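Local coordinates for oxalate oxidase (Hordeum vulgare, PDB 1FI2) that oxidises oxalate with molecular oxygen to carbon dioxide and hydrogen peroxide, as a manganese-containing homohexamer that also has superoxide dismutase activity, at the interface of chains A and B and the interface of chains A and C. Numbering follows the deposited sequence. Chains: chain A/B/C, Oxalate oxidase.

Contact 1: the interface of chains A and B. Residues chain A 3, 21-23, 92; chain B 4-7, 69.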
# COMPACT_ATOMS: atom_id res chain seq x y z
N PRO A 3 -6.21 -2.95 1.91
CA PRO A 3 -5.31 -2.85 3.04
C PRO A 3 -4.84 -4.21 3.53
O PRO A 3 -5.61 -5.17 3.54
CB PRO A 3 -6.17 -2.17 4.11
CG PRO A 3 -7.26 -1.46 3.38
CD PRO A 3 -7.52 -2.30 2.15
N VAL A 21 -17.48 0.79 8.68
CA VAL A 21 -16.11 1.24 8.52
C VAL A 21 -15.63 0.85 7.12
O VAL A 21 -16.36 0.15 6.41
CB VAL A 21 -15.08 0.62 9.49
CG1 VAL A 21 -15.11 1.18 10.90
CG2 VAL A 21 -15.23 -0.90 9.51
N ASN A 22 -14.42 1.27 6.75
CA ASN A 22 -13.87 0.80 5.47
C ASN A 22 -13.80 -0.72 5.56
O ASN A 22 -13.15 -1.25 6.47
CB ASN A 22 -12.51 1.42 5.21
CG ASN A 22 -11.98 1.22 3.81
OD1 ASN A 22 -12.74 1.20 2.85
ND2 ASN A 22 -10.66 1.14 3.71
N GLY A 23 -14.47 -1.40 4.64
CA GLY A 23 -14.53 -2.87 4.71
C GLY A 23 -15.62 -3.22 5.72
O GLY A 23 -16.79 -2.83 5.57
N ARG A 92 -12.01 -2.12 -8.19
CA ARG A 92 -10.99 -2.24 -7.15
C ARG A 92 -10.17 -3.52 -7.20
O ARG A 92 -9.61 -3.90 -6.16
CB ARG A 92 -11.68 -2.08 -5.78
CG ARG A 92 -12.16 -0.66 -5.49
CD ARG A 92 -12.94 -0.57 -4.19
NE ARG A 92 -14.10 -1.44 -4.15
CZ ARG A 92 -15.33 -1.22 -4.58
NH1 ARG A 92 -15.69 -0.08 -5.15
NH2 ARG A 92 -16.23 -2.18 -4.43
N ASP B 4 -6.55 1.97 0.55
CA ASP B 4 -7.54 1.98 -0.52
C ASP B 4 -8.93 1.68 0.03
O ASP B 4 -9.07 1.09 1.09
CB ASP B 4 -7.20 0.92 -1.57
CG ASP B 4 -6.15 1.32 -2.59
OD1 ASP B 4 -6.03 0.63 -3.63
OD2 ASP B 4 -5.47 2.35 -2.39
N PRO B 5 -9.97 2.09 -0.69
CA PRO B 5 -11.35 1.84 -0.29
C PRO B 5 -11.74 0.39 -0.52
O PRO B 5 -11.19 -0.29 -1.39
CB PRO B 5 -12.14 2.79 -1.17
CG PRO B 5 -11.33 2.90 -2.42
CD PRO B 5 -9.89 2.81 -1.98
N LEU B 6 -12.69 -0.11 0.27
CA LEU B 6 -13.14 -1.49 0.17
C LEU B 6 -14.60 -1.60 -0.25
O LEU B 6 -15.24 -2.64 -0.16
CB LEU B 6 -12.91 -2.21 1.49
CG LEU B 6 -11.47 -2.60 1.81
CD1 LEU B 6 -11.49 -3.37 3.13
CD2 LEU B 6 -10.83 -3.51 0.77
N GLN B 7 -15.15 -0.48 -0.69
CA GLN B 7 -16.52 -0.34 -1.16
C GLN B 7 -16.63 0.98 -1.93
O GLN B 7 -15.66 1.75 -1.92
CB GLN B 7 -17.56 -0.39 -0.04
CG GLN B 7 -17.51 0.77 0.94
CD GLN B 7 -16.32 0.67 1.88
OE1 GLN B 7 -16.17 -0.35 2.56
NE2 GLN B 7 -15.48 1.69 1.89
N THR B 69 -12.17 7.49 2.97
CA THR B 69 -11.71 6.30 2.31
C THR B 69 -11.30 6.47 0.84
O THR B 69 -10.72 5.53 0.27
CB THR B 69 -12.66 5.08 2.32
OG1 THR B 69 -13.74 5.29 1.40
CG2 THR B 69 -13.20 4.76 3.70
O HOH W 1 -18.12 -2.10 3.23
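The guanidinium of A:Arg92 lays one face against the backbone of B:Gln7, whose carbonyl carbon C sits 3.5 Å above the plane, displaced from the group's centre. The arginine chain bends at chi3 (-58°), which turns the flat group over this backbone, while its CD methylene approaches B:Pro5 O. The side-chain amides of A:Asn22 and B:Gln7 meet with their planes 72° apart. At the edge of the asparagine amide, ND2 donates to B:Asp4 O at 3.1 Å, nearly straight (169° at H) and with the acceptor in the amide plane. A:Asn22 OD1 accepts from both B:Leu6 N, at 2.9 Å and tilted from the carbonyl plane, and B:Gln7 NE2, also at 2.9 Å and lying in it. An alanine in place of A:Asn22 would probably leave B:Asp4 O, B:Leu6 N and B:Gln7 NE2 without their mates and set the glutamine amide freer to turn. Both ends of that amide are engaged, because OE1 takes A:Gly23 N at 2.9 Å on a lone pair in its carbonyl plane. This loop-to-loop, largely polar patch belongs to an interface that is not an exact two-fold and probably helps join subunits of the hexamer. B:Leu6 adds apolar contact, its CD2 meeting A:Pro3 CD tip to tip and its CD1 lying 3.5 Å from A:Gly23 CA. One water bridges the chains, 2.8 Å from A:Gly23 O and 2.7 Å from B:Gln7 OE1.

Contact 2: the interface of chains A and C. Residues chain A 86-87, 163-164, 168, 193, 197; chain C 167, 182-183.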
# COMPACT_ATOMS: atom_id res chain seq x y z
N PRO A 86 -21.46 -9.71 -20.02
CA PRO A 86 -21.30 -8.52 -20.84
C PRO A 86 -20.12 -7.65 -20.49
O PRO A 86 -19.55 -7.79 -19.42
CB PRO A 86 -22.62 -7.77 -20.64
CG PRO A 86 -23.16 -8.25 -19.34
CD PRO A 86 -22.72 -9.69 -19.23
N PRO A 87 -19.69 -6.77 -21.38
CA PRO A 87 -18.60 -5.84 -21.11
C PRO A 87 -18.72 -5.24 -19.73
O PRO A 87 -19.67 -4.49 -19.51
CB PRO A 87 -18.77 -4.79 -22.20
CG PRO A 87 -19.31 -5.57 -23.35
CD PRO A 87 -20.31 -6.52 -22.71
N VAL A 163 -21.41 -2.52 -17.91
CA VAL A 163 -21.52 -1.37 -18.81
C VAL A 163 -22.90 -1.13 -19.40
O VAL A 163 -23.42 -0.01 -19.26
CB VAL A 163 -20.41 -1.40 -19.87
CG1 VAL A 163 -20.57 -0.23 -20.83
CG2 VAL A 163 -19.04 -1.33 -19.20
N PRO A 164 -23.52 -2.10 -20.04
CA PRO A 164 -24.85 -1.92 -20.62
C PRO A 164 -25.89 -1.51 -19.59
O PRO A 164 -26.59 -0.51 -19.76
CB PRO A 164 -25.16 -3.26 -21.27
CG PRO A 164 -23.83 -3.90 -21.48
CD PRO A 164 -22.99 -3.45 -20.30
N PHE A 168 -27.66 2.31 -19.58
CA PHE A 168 -29.06 2.44 -19.94
C PHE A 168 -30.08 2.16 -18.86
O PHE A 168 -31.25 2.49 -19.10
CB PHE A 168 -29.33 1.50 -21.14
CG PHE A 168 -28.42 1.79 -22.31
CD1 PHE A 168 -27.45 0.87 -22.69
CD2 PHE A 168 -28.52 2.98 -23.01
CE1 PHE A 168 -26.61 1.13 -23.76
CE2 PHE A 168 -27.68 3.25 -24.07
CZ PHE A 168 -26.72 2.32 -24.45
N LEU A 193 -32.75 1.39 -26.53
CA LEU A 193 -31.78 0.76 -25.64
C LEU A 193 -32.24 0.79 -24.20
O LEU A 193 -32.20 -0.24 -23.50
CB LEU A 193 -30.41 1.43 -25.81
CG LEU A 193 -29.67 1.06 -27.11
CD1 LEU A 193 -28.72 2.17 -27.53
CD2 LEU A 193 -28.92 -0.26 -26.93
N PHE A 197 -33.36 -2.36 -20.70
CA PHE A 197 -32.76 -2.44 -19.37
C PHE A 197 -33.62 -1.82 -18.29
O PHE A 197 -33.18 -1.65 -17.15
CB PHE A 197 -31.36 -1.79 -19.36
CG PHE A 197 -30.37 -2.51 -20.23
CD1 PHE A 197 -30.25 -2.18 -21.57
CD2 PHE A 197 -29.61 -3.55 -19.72
CE1 PHE A 197 -29.37 -2.87 -22.38
CE2 PHE A 197 -28.72 -4.23 -20.53
CZ PHE A 197 -28.60 -3.89 -21.86
N LEU C 167 -16.52 0.67 -26.35
CA LEU C 167 -17.56 -0.27 -26.73
C LEU C 167 -17.75 -0.42 -28.24
O LEU C 167 -17.97 -1.54 -28.72
CB LEU C 167 -18.94 0.18 -26.23
CG LEU C 167 -19.62 -0.34 -24.99
CD1 LEU C 167 -21.13 -0.08 -25.13
CD2 LEU C 167 -19.41 -1.82 -24.71
N ALA C 182 -25.28 -8.45 -25.70
CA ALA C 182 -25.06 -7.59 -24.56
C ALA C 182 -25.99 -6.38 -24.52
O ALA C 182 -26.41 -6.00 -23.43
CB ALA C 182 -23.61 -7.10 -24.54
N LEU C 183 -26.29 -5.78 -25.67
CA LEU C 183 -27.13 -4.58 -25.69
C LEU C 183 -28.60 -4.86 -25.94
O LEU C 183 -29.45 -3.96 -25.82
CB LEU C 183 -26.58 -3.60 -26.74
CG LEU C 183 -25.13 -3.15 -26.48
CD1 LEU C 183 -24.63 -2.29 -27.64
CD2 LEU C 183 -25.03 -2.39 -25.17
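An apolar, two-fold symmetric interface joins chains A and C, two subunits of the homohexamer, and each contact in this patch has a twin with the chains exchanged. The evidence for its apolar character is direct: no polar pair is close enough for a hydrogen bond in this patch, and the contacts pair carbons, or backbone carbonyl oxygens of chain C with carbons of chain A. The end of helix 176-183 of chain C, represented by C:Ala182 and C:Leu183, packs against helix 163-169, the end region of helix 187-196 and the prolines A:Pro86 and A:Pro87 of chain A.

C:Leu183 reaches between several partners. Its CG is anti to the carbonyl carbon (chi1 -60°), which helps direct the CD2 branch toward A:Pro164 and A:Phe168. That branch meets A:Pro164 CB at 4.0 Å, the two side chains crossing at about a right angle. The same methyl touches the rim of A:Phe168 at CE1, 4.1 Å away. A:Leu193 both backs one face of that ring with CB and touches C:Leu183 CB with CD2, at 4.1 Å.

A:Phe197 presents its edge to the carbonyls that end the chain C helix. C:Ala182 O lies in the plane of the ring, 3.4 Å from CZ, and C:Leu183 O approaches CE1 at 3.6 Å; the C-H edge would probably suit both oxygens. The carbonyl A:Pro164 O stands over the ring centre, 4.2 Å above the plane.

Farther along, the methyl CB of C:Ala182 sits 3.8 Å from A:Pro87 CD and also near A:Pro86 CB. C:Leu167, from helix 163-169 of chain C, sets its CD2 methyl 3.9 Å from A:Pro87 CB, again at about a right angle. The A:Pro86 and A:Pro87 segment leads directly into the manganese ligand A:His88, so this packing probably helps steady the metal site while it holds the two subunits together.

Contact 1 and contact 2 lie about 27 Å apart, measured between the centres of their C-alpha atoms, and have no residue in common. Chain A takes part in both, through loops in contact 1 and mainly through helices in contact 2, so one subunit engages two neighbours with separate surfaces. The chemistry differs: contact 1 combines directed hydrogen bonds with some apolar packing, whereas contact 2 is apolar. A:Arg92 in contact 1 and A:Pro87 in contact 2 flank the stretch holding manganese ligands A:His88 and A:His90. Two distinct interfaces, one of them two-fold, suit a hexamer built as a trimer of dimers.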